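Local coordinates for protein diaminopimelate decarboxylase (Methanocaldococcus jannaschii, PDB 1TUF) that catalyses the pyridoxal phosphate-dependent decarboxylation of meso-diaminopimelate to L-lysine, the final step of lysine biosynthesis by the diaminopimelate pathway, at residues 42-47 against 293-298; 212-217 against 251-256; 153-158 against 200-205; 137-142 against 194-199. All blocks are in the same frame, centred on the assembly; numbering follows the deposited sequence.

Interaction 1: 42-47 against 293-298; sequences INYNRY and RSLVAT. With AZ1 (azelaic acid), chain C.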
# COMPACT_ATOMS: atom_id res chain seq x y z
N ILE A 42 18.67 9.82 -19.64
CA ILE A 42 18.16 11.10 -20.10
C ILE A 42 17.74 11.97 -18.94
O ILE A 42 18.18 13.13 -18.83
CB ILE A 42 16.99 10.86 -21.07
CG1 ILE A 42 17.55 10.27 -22.36
CG2 ILE A 42 16.19 12.14 -21.29
CD1 ILE A 42 16.52 9.92 -23.41
N ASN A 43 16.91 11.43 -18.05
CA ASN A 43 16.45 12.20 -16.90
C ASN A 43 17.61 12.64 -16.02
O ASN A 43 17.60 13.75 -15.48
CB ASN A 43 15.45 11.38 -16.06
CG ASN A 43 14.18 11.04 -16.81
OD1 ASN A 43 13.81 11.71 -17.78
ND2 ASN A 43 13.48 10.00 -16.36
N TYR A 44 18.61 11.79 -15.87
CA TYR A 44 19.76 12.13 -15.04
C TYR A 44 20.62 13.21 -15.71
O TYR A 44 20.99 14.20 -15.09
CB TYR A 44 20.61 10.88 -14.77
CG TYR A 44 21.83 11.14 -13.92
CD1 TYR A 44 21.71 11.53 -12.58
CD2 TYR A 44 23.11 11.05 -14.47
CE1 TYR A 44 22.85 11.82 -11.82
CE2 TYR A 44 24.25 11.34 -13.71
CZ TYR A 44 24.10 11.73 -12.39
OH TYR A 44 25.21 12.03 -11.65
N ASN A 45 20.93 13.03 -16.99
CA ASN A 45 21.74 14.01 -17.69
C ASN A 45 21.11 15.40 -17.67
O ASN A 45 21.81 16.39 -17.47
CB ASN A 45 21.99 13.57 -19.13
CG ASN A 45 22.87 12.33 -19.21
OD1 ASN A 45 23.70 12.08 -18.33
ND2 ASN A 45 22.71 11.56 -20.28
N ARG A 46 19.79 15.48 -17.85
CA ARG A 46 19.13 16.77 -17.81
C ARG A 46 19.40 17.53 -16.52
O ARG A 46 19.50 18.76 -16.53
CB ARG A 46 17.63 16.60 -18.00
CG ARG A 46 17.25 16.29 -19.42
CD ARG A 46 15.78 15.98 -19.52
NE ARG A 46 15.43 15.63 -20.89
CZ ARG A 46 14.35 14.92 -21.22
NH1 ARG A 46 13.52 14.49 -20.28
NH2 ARG A 46 14.12 14.65 -22.50
N TYR A 47 19.53 16.79 -15.42
CA TYR A 47 19.82 17.39 -14.11
C TYR A 47 21.27 17.85 -14.05
O TYR A 47 21.60 18.82 -13.35
CB TYR A 47 19.59 16.38 -12.99
CG TYR A 47 18.29 16.55 -12.23
CD1 TYR A 47 18.18 17.48 -11.19
CD2 TYR A 47 17.16 15.81 -12.57
CE1 TYR A 47 16.98 17.66 -10.52
CE2 TYR A 47 15.96 15.99 -11.91
CZ TYR A 47 15.87 16.91 -10.89
OH TYR A 47 14.67 17.09 -10.24
N ARG A 293 11.04 10.96 -8.15
CA ARG A 293 10.11 10.81 -9.25
C ARG A 293 10.68 11.42 -10.53
O ARG A 293 10.48 10.88 -11.62
CB ARG A 293 8.80 11.51 -8.88
CG ARG A 293 7.62 11.22 -9.79
CD ARG A 293 6.54 12.28 -9.59
NE ARG A 293 6.24 12.49 -8.17
CZ ARG A 293 5.53 11.65 -7.42
NH1 ARG A 293 5.04 10.53 -7.95
NH2 ARG A 293 5.30 11.93 -6.14
N SER A 294 11.39 12.54 -10.40
CA SER A 294 11.96 13.21 -11.57
C SER A 294 13.21 12.53 -12.15
O SER A 294 13.94 13.14 -12.91
CB SER A 294 12.27 14.69 -11.27
OG SER A 294 13.15 14.84 -10.18
N LEU A 295 13.43 11.28 -11.78
CA LEU A 295 14.56 10.53 -12.28
C LEU A 295 14.15 9.17 -12.85
O LEU A 295 14.71 8.74 -13.85
CB LEU A 295 15.60 10.32 -11.19
CG LEU A 295 16.71 11.38 -11.07
CD1 LEU A 295 17.61 11.02 -9.90
CD2 LEU A 295 17.53 11.45 -12.35
N VAL A 296 13.18 8.51 -12.22
CA VAL A 296 12.77 7.19 -12.69
C VAL A 296 11.32 7.07 -13.15
O VAL A 296 10.99 6.16 -13.91
CB VAL A 296 13.04 6.12 -11.60
CG1 VAL A 296 14.52 6.12 -11.23
CG2 VAL A 296 12.19 6.38 -10.36
N ALA A 297 10.47 7.98 -12.71
CA ALA A 297 9.05 7.95 -13.05
C ALA A 297 8.73 7.71 -14.53
O ALA A 297 8.03 6.75 -14.86
CB ALA A 297 8.38 9.23 -12.60
N THR A 298 9.25 8.56 -15.40
CA THR A 298 8.98 8.46 -16.83
C THR A 298 9.65 7.28 -17.53
O THR A 298 9.42 7.06 -18.72
CB THR A 298 9.41 9.74 -17.57
OG1 THR A 298 10.84 9.79 -17.62
CG2 THR A 298 8.90 10.99 -16.83
C AZ1 C . 2.39 9.44 -5.80
C2 AZ1 C . 3.34 9.65 -4.62
C3 AZ1 C . 3.98 9.14 -3.32
C4 AZ1 C . 5.00 9.78 -2.37
C5 AZ1 C . 5.51 11.21 -2.48
C6 AZ1 C . 5.82 11.93 -1.16
C7 AZ1 C . 4.97 12.92 -0.35
C8 AZ1 C . 5.25 13.28 1.11
C9 AZ1 C . 6.49 14.11 1.36
OXT AZ1 C . 2.23 10.39 -6.76
O AZ1 C . 1.76 8.38 -5.89
O2 AZ1 C . 6.54 15.38 0.84
OXT2 AZ1 C . 7.42 13.59 2.01
O HOH W 1 11.28 12.66 -19.06

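Interaction 2: 212-217 against 251-256; sequences GSQLTD and LGIPYY. With AZ1 (azelaic acid), chain C.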
# COMPACT_ATOMS: atom_id res chain seq x y z
N GLY A 212 8.20 19.21 -0.50
CA GLY A 212 7.04 18.51 -1.04
C GLY A 212 7.36 17.61 -2.20
O GLY A 212 8.51 17.31 -2.48
N SER A 213 6.31 17.18 -2.89
CA SER A 213 6.48 16.29 -4.03
C SER A 213 5.45 16.59 -5.11
O SER A 213 4.36 17.11 -4.84
CB SER A 213 6.35 14.83 -3.57
OG SER A 213 6.45 13.95 -4.68
N GLN A 214 5.82 16.24 -6.33
CA GLN A 214 5.01 16.47 -7.52
C GLN A 214 4.63 17.94 -7.68
O GLN A 214 3.52 18.28 -8.09
CB GLN A 214 3.76 15.59 -7.48
CG GLN A 214 2.93 15.63 -8.77
CD GLN A 214 3.76 15.40 -10.01
OE1 GLN A 214 4.81 14.75 -9.96
NE2 GLN A 214 3.29 15.91 -11.15
N LEU A 215 5.57 18.82 -7.34
CA LEU A 215 5.36 20.26 -7.47
C LEU A 215 5.72 20.66 -8.90
O LEU A 215 6.86 20.46 -9.34
CB LEU A 215 6.23 21.02 -6.48
CG LEU A 215 5.95 20.75 -5.00
CD1 LEU A 215 6.93 21.54 -4.13
CD2 LEU A 215 4.52 21.14 -4.67
N THR A 216 4.75 21.21 -9.62
CA THR A 216 4.97 21.64 -11.00
C THR A 216 5.02 23.17 -11.13
O THR A 216 4.45 23.74 -12.05
CB THR A 216 3.85 21.10 -11.92
OG1 THR A 216 2.58 21.33 -11.31
CG2 THR A 216 4.02 19.60 -12.16
N ASP A 217 5.71 23.81 -10.19
CA ASP A 217 5.87 25.26 -10.18
C ASP A 217 7.15 25.64 -9.46
O ASP A 217 7.41 25.18 -8.35
CB ASP A 217 4.67 25.93 -9.49
CG ASP A 217 4.83 27.44 -9.38
OD1 ASP A 217 5.60 28.02 -10.18
OD2 ASP A 217 4.17 28.05 -8.50
N LEU A 251 10.30 17.60 -7.66
CA LEU A 251 9.98 18.23 -8.93
C LEU A 251 8.95 17.36 -9.67
O LEU A 251 9.20 16.18 -9.92
CB LEU A 251 11.24 18.39 -9.78
CG LEU A 251 11.01 19.03 -11.16
CD1 LEU A 251 10.59 20.47 -10.94
CD2 LEU A 251 12.27 18.95 -12.02
N GLY A 252 7.81 17.95 -10.00
CA GLY A 252 6.76 17.23 -10.70
C GLY A 252 7.16 16.55 -12.00
O GLY A 252 8.15 16.90 -12.62
N ILE A 253 6.34 15.58 -12.41
CA ILE A 253 6.54 14.78 -13.61
C ILE A 253 5.34 14.96 -14.55
O ILE A 253 4.22 15.20 -14.11
CB ILE A 253 6.70 13.29 -13.22
CG1 ILE A 253 8.18 13.00 -12.97
CG2 ILE A 253 6.07 12.35 -14.26
CD1 ILE A 253 8.75 13.82 -11.82
N PRO A 254 5.57 14.84 -15.87
CA PRO A 254 4.56 14.97 -16.93
C PRO A 254 3.49 13.87 -16.95
O PRO A 254 3.32 13.21 -17.98
CB PRO A 254 5.40 14.96 -18.21
CG PRO A 254 6.74 15.48 -17.75
CD PRO A 254 6.92 14.74 -16.45
N TYR A 255 2.78 13.67 -15.85
CA TYR A 255 1.73 12.64 -15.82
C TYR A 255 0.68 12.99 -16.86
O TYR A 255 0.25 12.14 -17.65
CB TYR A 255 1.08 12.53 -14.44
CG TYR A 255 1.92 11.80 -13.41
CD1 TYR A 255 2.33 10.48 -13.62
CD2 TYR A 255 2.35 12.45 -12.25
CE1 TYR A 255 3.14 9.82 -12.69
CE2 TYR A 255 3.15 11.80 -11.32
CZ TYR A 255 3.55 10.50 -11.54
OH TYR A 255 4.38 9.90 -10.63
N TYR A 256 0.25 14.25 -16.85
CA TYR A 256 -0.73 14.74 -17.82
C TYR A 256 0.07 15.18 -19.04
O TYR A 256 0.95 16.04 -18.94
CB TYR A 256 -1.53 15.91 -17.23
CG TYR A 256 -2.67 15.48 -16.34
CD1 TYR A 256 -3.87 15.03 -16.89
CD2 TYR A 256 -2.54 15.49 -14.95
CE1 TYR A 256 -4.92 14.59 -16.07
CE2 TYR A 256 -3.57 15.06 -14.13
CZ TYR A 256 -4.76 14.61 -14.68
OH TYR A 256 -5.77 14.17 -13.85
C AZ1 C . 2.39 9.44 -5.80
C2 AZ1 C . 3.34 9.65 -4.62
C3 AZ1 C . 3.98 9.14 -3.32
C4 AZ1 C . 5.00 9.78 -2.37
C5 AZ1 C . 5.51 11.21 -2.48
C6 AZ1 C . 5.82 11.93 -1.16
C7 AZ1 C . 4.97 12.92 -0.35
C8 AZ1 C . 5.25 13.28 1.11
C9 AZ1 C . 6.49 14.11 1.36
OXT AZ1 C . 2.23 10.39 -6.76
O AZ1 C . 1.76 8.38 -5.89
O2 AZ1 C . 6.54 15.38 0.84
OXT2 AZ1 C . 7.42 13.59 2.01
O HOH W 2 8.11 14.73 -7.29

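Interaction 3: 153-158 against 200-205; sequences ANVAFR and EYVNVV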
# COMPACT_ATOMS: atom_id res chain seq x y z
N ALA A 153 30.60 11.35 13.19
CA ALA A 153 29.48 11.30 12.25
C ALA A 153 29.23 12.67 11.63
O ALA A 153 29.26 13.69 12.33
CB ALA A 153 28.22 10.83 12.96
N ASN A 154 28.99 12.70 10.32
CA ASN A 154 28.72 13.94 9.62
C ASN A 154 27.23 14.24 9.73
O ASN A 154 26.39 13.38 9.46
CB ASN A 154 29.12 13.81 8.15
CG ASN A 154 30.58 13.48 7.99
OD1 ASN A 154 31.43 14.01 8.71
ND2 ASN A 154 30.89 12.60 7.03
N VAL A 155 26.89 15.47 10.13
CA VAL A 155 25.48 15.81 10.29
C VAL A 155 25.02 17.10 9.65
O VAL A 155 25.61 18.16 9.85
CB VAL A 155 25.10 15.86 11.78
CG1 VAL A 155 25.36 14.49 12.42
CG2 VAL A 155 25.90 16.93 12.48
N ALA A 156 23.97 17.00 8.85
CA ALA A 156 23.38 18.17 8.22
C ALA A 156 22.15 18.39 9.07
O ALA A 156 21.94 17.67 10.05
CB ALA A 156 22.98 17.87 6.78
N PHE A 157 21.33 19.38 8.73
CA PHE A 157 20.14 19.63 9.52
C PHE A 157 18.92 19.94 8.67
O PHE A 157 18.93 20.85 7.84
CB PHE A 157 20.40 20.77 10.51
CG PHE A 157 21.41 20.42 11.56
CD1 PHE A 157 22.77 20.39 11.25
CD2 PHE A 157 21.01 20.04 12.84
CE1 PHE A 157 23.72 19.98 12.19
CE2 PHE A 157 21.94 19.63 13.79
CZ PHE A 157 23.30 19.60 13.46
N ARG A 158 17.88 19.13 8.86
CA ARG A 158 16.65 19.34 8.11
C ARG A 158 15.92 20.42 8.87
O ARG A 158 15.56 20.26 10.05
CB ARG A 158 15.81 18.05 8.05
CG ARG A 158 14.54 18.20 7.22
CD ARG A 158 13.81 16.87 7.01
NE ARG A 158 12.63 17.05 6.16
CZ ARG A 158 11.97 16.07 5.55
NH1 ARG A 158 12.37 14.81 5.67
NH2 ARG A 158 10.91 16.36 4.80
N GLU A 200 31.68 16.48 20.61
CA GLU A 200 32.96 16.00 20.11
C GLU A 200 32.91 14.89 19.06
O GLU A 200 33.95 14.54 18.51
CB GLU A 200 33.82 15.52 21.27
CG GLU A 200 34.22 16.60 22.25
CD GLU A 200 35.20 16.09 23.29
OE1 GLU A 200 36.31 15.67 22.91
OE2 GLU A 200 34.84 16.09 24.50
N TYR A 201 31.73 14.34 18.78
CA TYR A 201 31.69 13.24 17.82
C TYR A 201 30.82 13.46 16.59
O TYR A 201 30.50 12.52 15.86
CB TYR A 201 31.31 11.96 18.56
CG TYR A 201 32.04 11.82 19.88
CD1 TYR A 201 31.50 12.34 21.05
CD2 TYR A 201 33.30 11.21 19.94
CE1 TYR A 201 32.20 12.27 22.26
CE2 TYR A 201 34.00 11.13 21.13
CZ TYR A 201 33.45 11.66 22.29
OH TYR A 201 34.15 11.59 23.49
N VAL A 202 30.45 14.71 16.35
CA VAL A 202 29.65 15.06 15.20
C VAL A 202 30.35 16.18 14.45
O VAL A 202 31.04 17.01 15.03
CB VAL A 202 28.24 15.53 15.62
CG1 VAL A 202 27.50 14.38 16.30
CG2 VAL A 202 28.34 16.71 16.56
N ASN A 203 30.17 16.19 13.13
CA ASN A 203 30.79 17.19 12.29
C ASN A 203 29.72 17.85 11.45
O ASN A 203 29.22 17.25 10.51
CB ASN A 203 31.81 16.51 11.38
CG ASN A 203 32.39 17.45 10.37
OD1 ASN A 203 32.79 17.03 9.28
ND2 ASN A 203 32.46 18.73 10.71
N VAL A 204 29.35 19.08 11.80
CA VAL A 204 28.33 19.80 11.05
C VAL A 204 28.84 20.04 9.65
O VAL A 204 29.94 20.55 9.46
CB VAL A 204 28.00 21.14 11.72
CG1 VAL A 204 27.45 20.90 13.12
CG2 VAL A 204 29.25 21.99 11.80
N VAL A 205 28.05 19.68 8.65
CA VAL A 205 28.47 19.85 7.27
C VAL A 205 27.47 20.58 6.39
O VAL A 205 27.77 20.88 5.23
CB VAL A 205 28.78 18.48 6.63
CG1 VAL A 205 30.07 17.90 7.23
CG2 VAL A 205 27.62 17.52 6.88

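Interaction 4: 137-142 against 194-199; sequences SELILI and KMALEM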
# COMPACT_ATOMS: atom_id res chain seq x y z
N SER A 137 16.77 14.92 19.54
CA SER A 137 16.81 13.58 20.10
C SER A 137 17.67 12.71 19.20
O SER A 137 18.38 11.82 19.67
CB SER A 137 15.40 12.98 20.16
OG SER A 137 15.44 11.66 20.66
N GLU A 138 17.61 12.97 17.90
CA GLU A 138 18.40 12.22 16.93
C GLU A 138 19.89 12.60 17.04
O GLU A 138 20.75 11.72 16.99
CB GLU A 138 17.90 12.51 15.51
CG GLU A 138 18.52 11.62 14.45
CD GLU A 138 18.21 12.07 13.03
OE1 GLU A 138 17.07 12.51 12.76
OE2 GLU A 138 19.11 11.96 12.17
N LEU A 139 20.17 13.89 17.20
CA LEU A 139 21.54 14.39 17.31
C LEU A 139 22.23 13.77 18.52
O LEU A 139 23.36 13.28 18.44
CB LEU A 139 21.55 15.91 17.44
CG LEU A 139 22.70 16.73 16.86
CD1 LEU A 139 22.73 18.09 17.55
CD2 LEU A 139 24.03 16.04 17.06
N ILE A 140 21.54 13.81 19.66
CA ILE A 140 22.07 13.25 20.89
C ILE A 140 22.38 11.76 20.74
O ILE A 140 23.31 11.25 21.36
CB ILE A 140 21.07 13.40 22.04
CG1 ILE A 140 20.88 14.88 22.37
CG2 ILE A 140 21.51 12.59 23.23
CD1 ILE A 140 19.88 15.14 23.47
N LEU A 141 21.58 11.08 19.92
CA LEU A 141 21.76 9.64 19.69
C LEU A 141 22.96 9.42 18.79
O LEU A 141 23.82 8.57 19.07
CB LEU A 141 20.52 9.03 19.04
CG LEU A 141 20.20 7.58 19.40
CD1 LEU A 141 19.26 7.02 18.35
CD2 LEU A 141 21.45 6.74 19.47
N ILE A 142 23.01 10.17 17.69
CA ILE A 142 24.11 10.06 16.74
C ILE A 142 25.44 10.33 17.44
O ILE A 142 26.38 9.54 17.34
CB ILE A 142 23.95 11.05 15.58
CG1 ILE A 142 22.67 10.73 14.82
CG2 ILE A 142 25.16 10.98 14.66
CD1 ILE A 142 22.37 11.69 13.70
N LYS A 194 23.78 24.67 17.08
CA LYS A 194 24.72 25.14 18.09
C LYS A 194 25.04 24.02 19.07
O LYS A 194 26.16 23.92 19.56
CB LYS A 194 24.16 26.34 18.85
CG LYS A 194 24.33 27.66 18.13
CD LYS A 194 23.86 28.82 19.00
CE LYS A 194 24.17 30.16 18.35
NZ LYS A 194 23.58 31.30 19.11
N MET A 195 24.06 23.17 19.35
CA MET A 195 24.26 22.06 20.28
C MET A 195 25.24 21.05 19.68
O MET A 195 26.04 20.45 20.40
CB MET A 195 22.92 21.38 20.59
CG MET A 195 23.01 20.32 21.70
SD MET A 195 21.42 19.49 22.04
CE MET A 195 20.42 20.89 22.58
N ALA A 196 25.17 20.88 18.36
CA ALA A 196 26.04 19.95 17.66
C ALA A 196 27.48 20.45 17.64
O ALA A 196 28.42 19.68 17.83
CB ALA A 196 25.53 19.74 16.23
N LEU A 197 27.66 21.75 17.42
CA LEU A 197 29.00 22.34 17.40
C LEU A 197 29.78 22.10 18.68
O LEU A 197 31.01 22.10 18.66
CB LEU A 197 28.91 23.84 17.13
CG LEU A 197 28.48 24.16 15.70
CD1 LEU A 197 28.38 25.66 15.50
CD2 LEU A 197 29.48 23.54 14.74
N GLU A 198 29.08 21.89 19.79
CA GLU A 198 29.75 21.64 21.06
C GLU A 198 29.97 20.16 21.35
O GLU A 198 30.54 19.80 22.38
CB GLU A 198 28.97 22.28 22.21
CG GLU A 198 28.91 23.80 22.16
CD GLU A 198 30.29 24.44 22.05
OE1 GLU A 198 31.13 24.20 22.95
OE2 GLU A 198 30.52 25.17 21.05
N MET A 199 29.51 19.30 20.45
CA MET A 199 29.69 17.86 20.64
C MET A 199 30.99 17.43 19.98
O MET A 199 31.36 17.94 18.92
CB MET A 199 28.51 17.09 20.04
CG MET A 199 27.18 17.42 20.70
SD MET A 199 25.75 16.67 19.91
CE MET A 199 24.82 16.14 21.34

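Interaction 1: 42-47 against 293-298
N43 and T298 cross at an angle where helix 37-51 packs on the short helix 293-296 and the residues just after it, in the TIM-barrel domain, and the N43 amide makes two of the three direct hydrogen bonds. Its CG stands beside the backbone N (chi1 -63°), and from there both N-H bonds of ND2 are used, each partner lying close to the amide plane. One goes to T298 OG1 at 2.9 Å (162°), the other to L295 O at 3.1 Å (169°), reaching that oxygen from above its carbonyl plane. With both hydrogens committed, the flip of the amide is settled, and N43 OD1 takes a hydrogen from a water at 3.0 Å. The same water accepts from T298 OG1.

L295 runs alongside Y44, pointing the same way, and its CD2 sits at the edge of the Y44 ring, 4.0 Å from Y44 CB. The neighbouring R293 heads away from helix 37-51 into the active site. There its backbone N binds the cofactor phosphate, and NH1 makes a weak bond to azelaic acid OXT. Y47 brings its hydroxyl to S294, one residue before L295, whose OG lies near the plane of the ring: Y47 OH and S294 OG are 2.7 Å apart and hydrogen-bonded.

Interaction 2: 212-217 against 251-256
Q214 reads the backbone of I253 with both ends of its amide. I253 N donates to Q214 OE1 at 3.0 Å, somewhat bent and tilted from the carbonyl plane, while Q214 NE2 donates to I253 O at 3.2 Å, in the carbonyl plane and on a lone pair. This two-bond grip fixes the rotation of the amide. A bend at chi2 (50°) curls the chain back over the opposite loop, although the CB itself points away from it. One residue along, the backbones bridge directly: G252 N donates to L215 O at 2.8 Å, and T216 CG2 rests 3.9 Å from G252 CA, close against a residue that has no side chain.

Next come the groups that hold these in place. I253 O also accepts from Y255 N at 2.7 Å, closing the inverse gamma turn centred on P254. That turn sets the Y255 ring obliquely beside Q214 OE1, with I253 CG2 over one ring face. A water accepts from Q214 N at 2.9 Å.

Further out, Y255 OH binds R293 NH1, and S213 OG binds both R293 NH2 and the cofactor phosphate. S213 OG also lies 3.6 Å from azelaic acid C5. Both segments are loops that follow barrel strands, 202-208 and 244-246. S213 reaches the cofactor directly, while 251-256 lines the same C-terminal mouth of the barrel through Y255 and R293, where TIM-barrel enzymes carry their active sites.

Interaction 3: 153-158 against 200-205
A153 and V155 each pair through both N and O with the neighbouring strand, in the parallel ladder expected of adjacent barrel strands. A153 N donates to Y201 O at 2.9 Å and N203 N to A153 O at 2.8 Å. V155 N then donates to N203 O, and V205 N to V155 O. The short strands 153-157 and 202-204 run at 39° to one another, a pronounced twist.

The side chains sort onto two faces. V155, V202 and V204 share one conformation, with CG1 beside the backbone N and CG2 between N and the carbonyl carbon. For V155 (chi1 -59°) this lays CG2 across the neighbouring strand, 4.2 Å from V202 CB and 4.3 Å from V204 CG1. F157 continues the apolar line: its ring meets V204 obliquely, CE1 to CG1 at 4.0 Å.

On the other face N154 and N203 lie side by side and point the same way, their amide planes 74° apart. Their first torsions differ: N154 CG is beside its backbone N, N203 CG opposite it. The two OD1 atoms stand 3.4 Å apart, both acceptors and not bonded to each other, while N154 ND2 donates instead to I128 O. V205 CG2 packs against V155 O at 3.6 Å.

Strand 130-133 flanks 153-160 on its other edge, hydrogen-bonding to N154 and A156. Over the valine face lie two helices: 136-149, reached by A153 and V202, and 188-197, reached by F157 and V204.

Interaction 4: 137-142 against 194-199
M199 N donates to A196 O at 2.9 Å, and both residues meet L139 of helix 136-149. From there on, the contact is apolar.

L139 leaves its backbone toward the other segment and divides its two methyls. CD1 sits on the A196 methyl, 3.5 Å from CB, with M195 CB further off at 4.5 Å. CD2 meets the sulfur of M199 instead, 3.4 Å from SD. The L139 and M199 side chains cross each other at a slant. M199 leaves the backbone with CG beside its own N (chi1 -62°) and runs extended until a bend at chi3, which folds CE toward I140, 4.0 Å from I140 CA.

Beneath the contact lies the barrel sheet: L139 and A196 both touch V202 and F157. The start of helix 136-149 also meets the second subunit, where S137 OG bonds to H308 ND1 of that chain.

Between 137-142 and 194-199 the contact is carbon and sulfur, without a hydrogen bond or ion pair, so what joins them here is the shape fit of L139 and I140 against M195, A196 and M199, without the directional demands of polar bonding.

Overall arrangement
Helix 37-51 supplies the first segment of interaction 1, whose partner arrives only at 293-298, so the loop it closes holds the other three contacts. Within it interaction 4 opens at 137-142 and interaction 3 at 153-158; 4 closes at 194-199 and 3 just after, at 200-205, so the two cross. They touch, F157 CZ to A196 CB at 3.6 Å, tying helix 136-149 and strand 153-160 to helix 188-197 and strand 202-208. Interaction 2 follows in series, joining two loops at the barrel mouth. It meets interaction 1 through R293, and both reach azelaic acid. The centres of interactions 1 and 3 are about 30 Å apart, so that strand pairing lies well away from the azelaic acid contacts.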